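Local structure of succinate-semialdehyde dehydrogenase (Synechococcus sp., 4ITA) at residues A[97-100]-A[101-105]; A[310-313]-A[314-318]. The protein probably oxidises succinic semialdehyde to succinate, using a nicotinamide cofactor of the NADP type. All coordinates share one frame; numbering follows the deposited sequence.

Interaction 1: A[97-100]-A[101-105]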
loop_
_atom_site.group_PDB
_atom_site.type_symbol
_atom_site.label_atom_id
_atom_site.label_comp_id
_atom_site.label_asym_id
_atom_site.label_seq_id
_atom_site.Cartn_x
_atom_site.Cartn_y
_atom_site.Cartn_z
ATOM N N ALA A 97 -17.075 11.784 9.953
ATOM C CA ALA A 97 -17.907 12.970 9.757
ATOM C C ALA A 97 -17.218 14.202 10.347
ATOM O O ALA A 97 -17.211 15.273 9.735
ATOM C CB ALA A 97 -19.259 12.771 10.396
ATOM N N GLU A 98 -16.626 14.039 11.526
ATOM C CA GLU A 98 -16.066 15.160 12.274
ATOM C C GLU A 98 -14.672 15.598 11.812
ATOM O O GLU A 98 -14.306 16.762 11.978
ATOM C CB GLU A 98 -16.094 14.846 13.780
ATOM C CG GLU A 98 -17.514 14.875 14.360
ATOM C CD GLU A 98 -17.670 14.179 15.701
ATOM O OE1 GLU A 98 -16.659 13.858 16.354
ATOM O OE2 GLU A 98 -18.828 13.953 16.102
ATOM N N HIS A 99 -13.905 14.675 11.225
ATOM C CA HIS A 99 -12.504 14.938 10.890
ATOM C C HIS A 99 -12.141 14.768 9.423
ATOM O O HIS A 99 -11.083 15.222 8.994
ATOM C CB HIS A 99 -11.570 14.034 11.709
ATOM C CG HIS A 99 -11.662 14.246 13.183
ATOM N ND1 HIS A 99 -11.010 15.281 13.826
ATOM C CD2 HIS A 99 -12.331 13.566 14.144
ATOM C CE1 HIS A 99 -11.282 15.229 15.118
ATOM N NE2 HIS A 99 -12.074 14.196 15.339
ATOM N N GLY A 100 -12.993 14.098 8.656
ATOM C CA GLY A 100 -12.636 13.689 7.306
ATOM C C GLY A 100 -12.273 14.810 6.353
ATOM O O GLY A 100 -11.306 14.692 5.591
ATOM N N GLU A 101 -13.024 15.906 6.391
ATOM C CA GLU A 101 -12.725 17.026 5.508
ATOM C C GLU A 101 -11.342 17.594 5.816
ATOM O O GLU A 101 -10.534 17.818 4.902
ATOM C CB GLU A 101 -13.781 18.128 5.613
ATOM C CG GLU A 101 -13.499 19.303 4.678
ATOM C CD GLU A 101 -14.685 20.228 4.477
ATOM O OE1 GLU A 101 -15.724 20.035 5.133
ATOM O OE2 GLU A 101 -14.576 21.147 3.642
ATOM N N GLN A 102 -11.060 17.814 7.101
ATOM C CA GLN A 102 -9.766 18.340 7.525
ATOM C C GLN A 102 -8.647 17.393 7.130
ATOM O O GLN A 102 -7.585 17.823 6.682
ATOM C CB GLN A 102 -9.745 18.543 9.041
ATOM C CG GLN A 102 -10.828 19.489 9.565
ATOM C CD GLN A 102 -12.084 18.766 10.031
ATOM O OE1 GLN A 102 -12.757 18.097 9.249
ATOM N NE2 GLN A 102 -12.406 18.898 11.314
ATOM N N PHE A 103 -8.894 16.098 7.298
ATOM C CA PHE A 103 -7.911 15.070 6.979
ATOM C C PHE A 103 -7.588 15.011 5.491
ATOM O O PHE A 103 -6.541 14.498 5.113
ATOM C CB PHE A 103 -8.417 13.703 7.440
ATOM C CG PHE A 103 -8.309 13.464 8.926
ATOM C CD1 PHE A 103 -7.771 14.415 9.790
ATOM C CD2 PHE A 103 -8.748 12.259 9.459
ATOM C CE1 PHE A 103 -7.679 14.155 11.162
ATOM C CE2 PHE A 103 -8.653 11.995 10.810
ATOM C CZ PHE A 103 -8.122 12.943 11.664
ATOM N N LEU A 104 -8.487 15.519 4.653
ATOM C CA LEU A 104 -8.303 15.485 3.204
ATOM C C LEU A 104 -7.997 16.853 2.589
ATOM O O LEU A 104 -7.934 16.982 1.364
ATOM C CB LEU A 104 -9.529 14.861 2.528
ATOM C CG LEU A 104 -9.757 13.376 2.816
ATOM C CD1 LEU A 104 -11.080 12.914 2.223
ATOM C CD2 LEU A 104 -8.608 12.535 2.252
ATOM N N ALA A 105 -7.810 17.864 3.433
ATOM C CA ALA A 105 -7.507 19.216 2.957
ATOM C C ALA A 105 -6.168 19.287 2.222
ATOM O O ALA A 105 -5.253 18.502 2.494
ATOM C CB ALA A 105 -7.515 20.192 4.120
HETATM O O HOH W 1 -15.037 16.748 8.526
#
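One face of the F103 phenyl ring is occupied by H99: its CB lies 3.7 Å from the ring centroid and only 17° off the ring normal, a CH-pi contact displaced toward the CE2-CZ rim. The same face also meets H99 O, close to CG. The imidazole itself hardly overlaps the phenyl; the planes are near parallel at 21°, but the centroids are 5.5 Å apart. One helical turn apart and both with CG anti to the carbonyl carbon, the two side chains lie alongside, pointing the same way. F103 N also donates to H99 O at 2.9 Å, the i to i+4 bond linking the same two residues.

Q102 folds back at chi2 (95°), which lets NE2 donate to E98 O at 2.9 Å, in the carbonyl plane. Its OE1 accepts a hydrogen bond from a water that also donates to A97 O and accepts from E101 N, 3.1 Å away. The water thus bridges the kink where E101 N and Q102 N lack a bond to the preceding turn.

This is the C-terminal end of helix 79-103. E101 forms a salt bridge with R50 of helix 46-62, L104 packs on F46 and I444, and F103 rests against L441 and I444 of helix 440-445.

Interaction 2: A[310-313]-A[314-318]. With EDO (1,2-ethanediol), chain I.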
loop_
_atom_site.group_PDB
_atom_site.type_symbol
_atom_site.label_atom_id
_atom_site.label_comp_id
_atom_site.label_asym_id
_atom_site.label_seq_id
_atom_site.Cartn_x
_atom_site.Cartn_y
_atom_site.Cartn_z
ATOM N N GLY A 310 -17.201 -25.328 11.525
ATOM C CA GLY A 310 -15.823 -25.386 11.073
ATOM C C GLY A 310 -14.831 -24.850 12.085
ATOM O O GLY A 310 -13.780 -25.449 12.312
ATOM N N ILE A 311 -15.148 -23.713 12.693
ATOM C CA ILE A 311 -14.297 -23.151 13.735
ATOM C C ILE A 311 -14.224 -24.103 14.926
ATOM O O ILE A 311 -13.143 -24.341 15.481
ATOM C CB ILE A 311 -14.808 -21.771 14.208
ATOM C CG1 ILE A 311 -14.717 -20.756 13.070
ATOM C CG2 ILE A 311 -14.009 -21.292 15.413
ATOM C CD1 ILE A 311 -13.293 -20.455 12.647
ATOM N N LEU A 312 -15.374 -24.650 15.310
ATOM C CA LEU A 312 -15.428 -25.620 16.395
ATOM C C LEU A 312 -14.558 -26.842 16.099
ATOM O O LEU A 312 -13.795 -27.295 16.958
ATOM C CB LEU A 312 -16.876 -26.034 16.664
ATOM C CG LEU A 312 -17.057 -27.073 17.777
ATOM C CD1 LEU A 312 -16.589 -26.534 19.119
ATOM C CD2 LEU A 312 -18.500 -27.546 17.862
ATOM N N GLN A 313 -14.659 -27.367 14.881
ATOM C CA GLN A 313 -13.849 -28.519 14.493
ATOM C C GLN A 313 -12.367 -28.176 14.520
ATOM O O GLN A 313 -11.545 -28.963 15.001
ATOM C CB GLN A 313 -14.246 -29.017 13.101
ATOM C CG GLN A 313 -15.609 -29.667 13.045
ATOM C CD GLN A 313 -16.083 -29.867 11.626
ATOM O OE1 GLN A 313 -15.505 -29.320 10.684
ATOM N NE2 GLN A 313 -17.142 -30.651 11.460
ATOM N N ASP A 314 -12.027 -27.000 14.007
ATOM C CA ASP A 314 -10.632 -26.583 13.944
ATOM C C ASP A 314 -10.001 -26.431 15.330
ATOM O O ASP A 314 -8.930 -26.989 15.587
ATOM C CB ASP A 314 -10.467 -25.294 13.128
ATOM C CG ASP A 314 -10.704 -25.498 11.643
ATOM O OD1 ASP A 314 -10.726 -26.658 11.178
ATOM O OD2 ASP A 314 -10.861 -24.482 10.937
ATOM N N ILE A 315 -10.642 -25.687 16.229
ATOM C CA ILE A 315 -10.051 -25.517 17.557
ATOM C C ILE A 315 -9.985 -26.847 18.313
ATOM O O ILE A 315 -9.020 -27.109 19.035
ATOM C CB ILE A 315 -10.762 -24.423 18.412
ATOM C CG1 ILE A 315 -9.976 -24.149 19.706
ATOM C CG2 ILE A 315 -12.202 -24.813 18.744
ATOM C CD1 ILE A 315 -8.620 -23.476 19.506
ATOM N N SER A 316 -10.991 -27.697 18.127
ATOM C CA SER A 316 -11.007 -28.987 18.805
ATOM C C SER A 316 -9.801 -29.812 18.378
ATOM O O SER A 316 -9.137 -30.433 19.212
ATOM C CB SER A 316 -12.304 -29.745 18.510
ATOM O OG SER A 316 -13.430 -29.059 19.031
ATOM N N ARG A 317 -9.516 -29.800 17.077
ATOM C CA ARG A 317 -8.365 -30.518 16.541
ATOM C C ARG A 317 -7.046 -29.910 17.018
ATOM O O ARG A 317 -6.139 -30.635 17.436
ATOM C CB ARG A 317 -8.407 -30.556 15.009
ATOM C CG ARG A 317 -7.237 -31.332 14.407
ATOM C CD ARG A 317 -7.084 -31.105 12.901
ATOM N NE ARG A 317 -7.086 -29.686 12.540
ATOM C CZ ARG A 317 -6.075 -28.849 12.755
ATOM N NH1 ARG A 317 -4.965 -29.271 13.347
ATOM N NH2 ARG A 317 -6.184 -27.575 12.394
ATOM N N GLN A 318 -6.932 -28.583 16.960
ATOM C CA GLN A 318 -5.710 -27.912 17.400
ATOM C C GLN A 318 -5.379 -28.272 18.844
ATOM O O GLN A 318 -4.235 -28.606 19.176
ATOM C CB GLN A 318 -5.835 -26.394 17.283
ATOM C CG GLN A 318 -5.840 -25.851 15.868
ATOM C CD GLN A 318 -6.129 -24.367 15.852
ATOM O OE1 GLN A 318 -7.187 -23.930 16.296
ATOM N NE2 GLN A 318 -5.182 -23.579 15.355
HETATM C C1 EDO I . -8.970 -21.896 13.680
HETATM O O1 EDO I . -8.010 -20.821 13.696
HETATM C C2 EDO I . -9.651 -21.994 15.044
HETATM O O2 EDO I . -8.690 -21.690 16.054
#
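Successive i to i+4 backbone bonds tie G310-Q313 to D314-R317 in regular alpha-helical geometry, the straightest being I315 N to I311 O at 2.9 Å with an N-H...O angle of 177°.

S316 adds a side-chain bond to this ladder. With OG anti to its carbonyl carbon (chi1 -64°), the hydroxyl turns back along the helix and donates to L312 O at 2.7 Å. The backbone N of S316 binds the same oxygen at 3.1 Å, and the two donors approach from opposite faces of the carbonyl plane, so one acceptor is gripped twice. L312 CD1 lies 4.0 Å from S316 OG, a loose van der Waals approach of a methyl to the hydroxyl oxygen.

I315 meets the preceding turn through one branch: its CG2 is 3.4 Å from both I311 O and L312 O, while CG1 stands anti to the backbone N (chi1 -172°) and carries CD1 away from that turn, to within 3.9 Å of O2 of a bound 1,2-ethanediol. Q318 OE1 accepts a hydrogen bond from this same O2 at 2.7 Å. The diol probably came from the crystallisation liquor; F363 N and E361 O also bind it, and Q318 NE2 is held by E360.

Helix 309-325 exposes D314 and R317, the latter bonded through NH1 to Q321 one turn on, while the I311 side chain approaches the bound NADPH. Elsewhere I315 touches A364 and Q318 touches L362 in the connection between strands 346-349 and 366-372, whereas S316 packs on P335 and Y343, between strands 328-331 and 346-349.

Interactions 1 and 2 are both i to i+4 contacts within a single helix, yet they are separate: their centres lie 43 Å apart, their nearest atoms about 33 Å apart, and they fall on opposite sides of the chain's centre. Helix 79-103, carrying interaction 1, is ending; helix 309-325, carrying interaction 2, continues past its contact. Interaction 2 lies beside the cofactor: the I311 side chain comes to about 4 Å from the bound NADPH. The 97-105 contact instead closes a helix on the far side of the chain's centre. The centres of interactions 1 and 2 lie 23 and 20 Å, respectively, from the chain's centre.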